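Local coordinates for uncharacterized protein HI_0666 (Haemophilus influenzae, PDB 7CZO), which is of uncharacterised activity but corresponds to the N-terminal domain of a HipA toxin and probably works as one component of a three-part HipBA toxin-antitoxin system, at residues P39-L42 against S43-I46; F57-F60 against A61-P65. All coordinates share one frame; numbering follows the deposited sequence.

In the fold
Following the chain from the N terminus, strand 27-31 leads into a long loop, and contact 1 closes a tight turn within it. The chain then passes through strand 51-53, an outermost strand of the antiparallel sheet, before contact 2 forms on the short helix 58-62. The two contacts follow in series and neither encloses the other. The centres of contact 1 and contact 2 lie about 14 Å apart, yet their side chains meet. Leu40 and Phe44 of contact 1 pack on Phe60 of contact 2, and Ser41 packs on Tyr59. Phe29 of strand 27-31 touches residues of both. Loop, sheet and helix are thus joined through aromatic packing, and contact 2 carries this on toward helix 82-91.

Contact 1: P39-L42 against S43-I46; sequences PLSL and SFPI
Pro39 opens the contact through its ring carbons. Its CB lies near the backbone oxygen of Phe44, and Pro39 CG meets Ile46 CG1 at 4.0 Å. The two side chains cross at about a right angle. Leu40 comes next. Its CG stands opposite its own backbone N (chi1 178°), which carries the branch alongside Phe44, both side chains pointing the same way. Leu40 CD2 reaches the ring atom CD2 of Phe44 at 4.0 Å, approaching it obliquely. Ser41 is the polar hub. Ser41 O accepts a hydrogen bond from Phe44 N at 2.9 Å. Ser41 OG and Ser43 OG share a second, very short hydrogen bond at 2.5 Å. Its exact length is doubtful, and either hydroxyl could donate. The same Ser41 OG also packs obliquely against the Phe44 ring. Leu42 O lies 3.6 Å from Pro45 CD. Outside the turn, Tyr31 OH hydrogen-bonds to both Leu40 N and Phe44 O. The Phe44 ring also meets Phe29, Phe51 and Phe57. The arrangement is a type I beta turn, Ser41 to Phe44, that turns the buried Phe44 ring into an aromatic cluster between sheet and helix 58-62 of the HipA N-terminal domain.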
# COMPACT_ATOMS: atom_id res chain seq x y z
N PRO A 39 7.81 -13.66 2.27
CA PRO A 39 7.67 -12.23 2.60
C PRO A 39 7.41 -11.33 1.39
O PRO A 39 7.78 -11.65 0.27
CB PRO A 39 8.99 -11.91 3.27
CG PRO A 39 9.34 -13.21 3.95
CD PRO A 39 8.97 -14.26 2.94
N LEU A 40 6.71 -10.22 1.62
CA LEU A 40 6.40 -9.28 0.53
C LEU A 40 7.70 -8.63 0.01
O LEU A 40 7.89 -8.40 -1.18
CB LEU A 40 5.39 -8.24 1.02
CG LEU A 40 4.98 -7.16 0.03
CD1 LEU A 40 4.14 -7.78 -1.05
CD2 LEU A 40 4.20 -6.06 0.73
N SER A 41 8.61 -8.35 0.92
CA SER A 41 9.89 -7.79 0.55
C SER A 41 10.87 -8.03 1.69
O SER A 41 10.47 -8.33 2.82
CB SER A 41 9.72 -6.30 0.33
OG SER A 41 9.49 -5.66 1.57
N LEU A 42 12.16 -7.89 1.42
CA LEU A 42 13.14 -8.08 2.49
C LEU A 42 13.01 -6.98 3.56
O LEU A 42 13.44 -7.20 4.71
CB LEU A 42 14.59 -8.25 1.97
CG LEU A 42 15.14 -7.36 0.85
CD1 LEU A 42 15.31 -5.91 1.31
CD2 LEU A 42 16.44 -7.98 0.33
N SER A 43 12.37 -5.86 3.22
CA SER A 43 12.04 -4.83 4.24
C SER A 43 10.93 -5.24 5.21
O SER A 43 10.78 -4.61 6.24
CB SER A 43 11.63 -3.53 3.57
OG SER A 43 10.53 -3.75 2.70
N PHE A 44 10.17 -6.29 4.85
CA PHE A 44 9.02 -6.74 5.63
C PHE A 44 9.14 -8.22 6.00
O PHE A 44 8.40 -9.05 5.51
CB PHE A 44 7.72 -6.53 4.87
CG PHE A 44 7.38 -5.08 4.62
CD1 PHE A 44 7.49 -4.13 5.64
CD2 PHE A 44 6.89 -4.67 3.39
CE1 PHE A 44 7.15 -2.82 5.42
CE2 PHE A 44 6.55 -3.36 3.16
CZ PHE A 44 6.69 -2.43 4.18
N PRO A 45 10.07 -8.54 6.90
CA PRO A 45 10.05 -9.87 7.49
C PRO A 45 8.81 -10.12 8.34
O PRO A 45 8.41 -9.27 9.14
CB PRO A 45 11.30 -9.89 8.37
CG PRO A 45 12.13 -8.71 7.94
CD PRO A 45 11.17 -7.70 7.40
N ILE A 46 8.25 -11.30 8.20
CA ILE A 46 7.03 -11.69 8.88
C ILE A 46 7.07 -11.56 10.39
O ILE A 46 6.04 -11.30 11.01
CB ILE A 46 6.70 -13.15 8.52
CG1 ILE A 46 6.66 -13.27 6.98
CG2 ILE A 46 5.43 -13.62 9.22
CD1 ILE A 46 5.66 -14.22 6.38

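Contact 2: F57-F60 against A61-P65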
# COMPACT_ATOMS: atom_id res chain seq x y z
N PHE A 57 6.05 3.70 3.06
CA PHE A 57 7.06 2.68 2.89
C PHE A 57 7.69 2.71 1.49
O PHE A 57 7.02 2.58 0.49
CB PHE A 57 6.42 1.34 3.14
CG PHE A 57 5.77 1.23 4.51
CD1 PHE A 57 6.55 1.15 5.64
CD2 PHE A 57 4.41 1.24 4.66
CE1 PHE A 57 5.99 1.06 6.88
CE2 PHE A 57 3.84 1.15 5.90
CZ PHE A 57 4.64 1.06 7.02
N PRO A 58 8.99 2.89 1.41
CA PRO A 58 9.70 2.78 0.14
C PRO A 58 9.27 1.62 -0.76
O PRO A 58 9.21 1.79 -1.99
CB PRO A 58 11.16 2.56 0.58
CG PRO A 58 11.26 3.38 1.84
CD PRO A 58 9.91 3.23 2.52
N TYR A 59 9.01 0.46 -0.18
CA TYR A 59 8.64 -0.68 -0.99
C TYR A 59 7.33 -0.38 -1.73
O TYR A 59 7.23 -0.61 -2.96
CB TYR A 59 8.52 -1.97 -0.17
CG TYR A 59 8.11 -3.10 -1.06
CD1 TYR A 59 9.03 -3.64 -1.95
CD2 TYR A 59 6.78 -3.53 -1.12
CE1 TYR A 59 8.66 -4.64 -2.84
CE2 TYR A 59 6.39 -4.53 -2.01
CZ TYR A 59 7.34 -5.08 -2.87
OH TYR A 59 7.02 -6.06 -3.76
N PHE A 60 6.33 0.13 -1.01
CA PHE A 60 5.04 0.42 -1.63
C PHE A 60 5.15 1.64 -2.55
O PHE A 60 4.60 1.67 -3.63
CB PHE A 60 3.97 0.64 -0.57
CG PHE A 60 3.48 -0.62 0.07
CD1 PHE A 60 2.52 -1.42 -0.55
CD2 PHE A 60 3.94 -1.01 1.32
CE1 PHE A 60 2.05 -2.59 0.06
CE2 PHE A 60 3.47 -2.20 1.94
CZ PHE A 60 2.53 -2.99 1.31
N ALA A 61 5.88 2.67 -2.16
CA ALA A 61 6.07 3.77 -3.10
C ALA A 61 6.71 3.26 -4.38
O ALA A 61 6.47 3.81 -5.43
CB ALA A 61 6.95 4.86 -2.50
N SER A 62 7.54 2.22 -4.29
CA SER A 62 8.24 1.69 -5.49
C SER A 62 7.28 1.05 -6.52
O SER A 62 7.62 0.93 -7.68
CB SER A 62 9.30 0.67 -5.11
OG SER A 62 8.71 -0.64 -5.03
N LEU A 63 6.09 0.63 -6.09
CA LEU A 63 5.11 -0.03 -6.97
C LEU A 63 4.38 0.93 -7.87
O LEU A 63 3.68 0.53 -8.77
CB LEU A 63 4.04 -0.78 -6.15
CG LEU A 63 4.55 -1.85 -5.18
CD1 LEU A 63 3.49 -2.76 -4.59
CD2 LEU A 63 5.58 -2.71 -5.88
N VAL A 64 4.52 2.21 -7.62
CA VAL A 64 3.86 3.21 -8.44
C VAL A 64 4.60 3.33 -9.80
O VAL A 64 5.80 3.55 -9.84
CB VAL A 64 3.84 4.55 -7.72
CG1 VAL A 64 3.22 5.62 -8.61
CG2 VAL A 64 3.08 4.41 -6.41
N PRO A 65 3.87 3.18 -10.92
CA PRO A 65 4.60 3.20 -12.17
C PRO A 65 5.22 4.56 -12.49
O PRO A 65 4.58 5.60 -12.29
CB PRO A 65 3.54 2.83 -13.23
CG PRO A 65 2.47 2.13 -12.46
CD PRO A 65 2.44 2.87 -11.14
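Phe57 and Ala61 pair across the first turn of the short helix 58-62, with Phe57 at its N-cap position. In the HipA N-terminal domain this helix lies between the sheet, where Phe60 packs on Phe29 and Leu20, and helix 82-91. There Phe60 touches Leu88, while Ala61 and Val64 touch Met84. The backbone bonds come first. Ala61 N donates to Phe57 O at 2.9 Å, almost straight at 175°. Ser62 N donates to Pro58 O, also at 2.9 Å but more bent, and makes a weak bond to Tyr59 O. A final i to i+3 bond runs from Leu63 N to Phe60 O at 3.1 Å. Apolar side chains form the second group. Leu63 CG lies opposite its own carbonyl carbon (chi1 -58°), and its two methyls part toward two rings. Leu63 CD2 nears Tyr59 CZ at 4.2 Å, and Leu63 CD1 nears Phe60 CD1 at 4.4 Å; both approaches are oblique. Within 57-60 itself, Phe57 CB lies in plane at the edge of the Phe60 ring. The last kind is a side chain bonded to the backbone: Ser62 OG donates to Tyr59 O at 2.5 Å, a short distance of doubtful exactness, tilted 20° from the carbonyl plane.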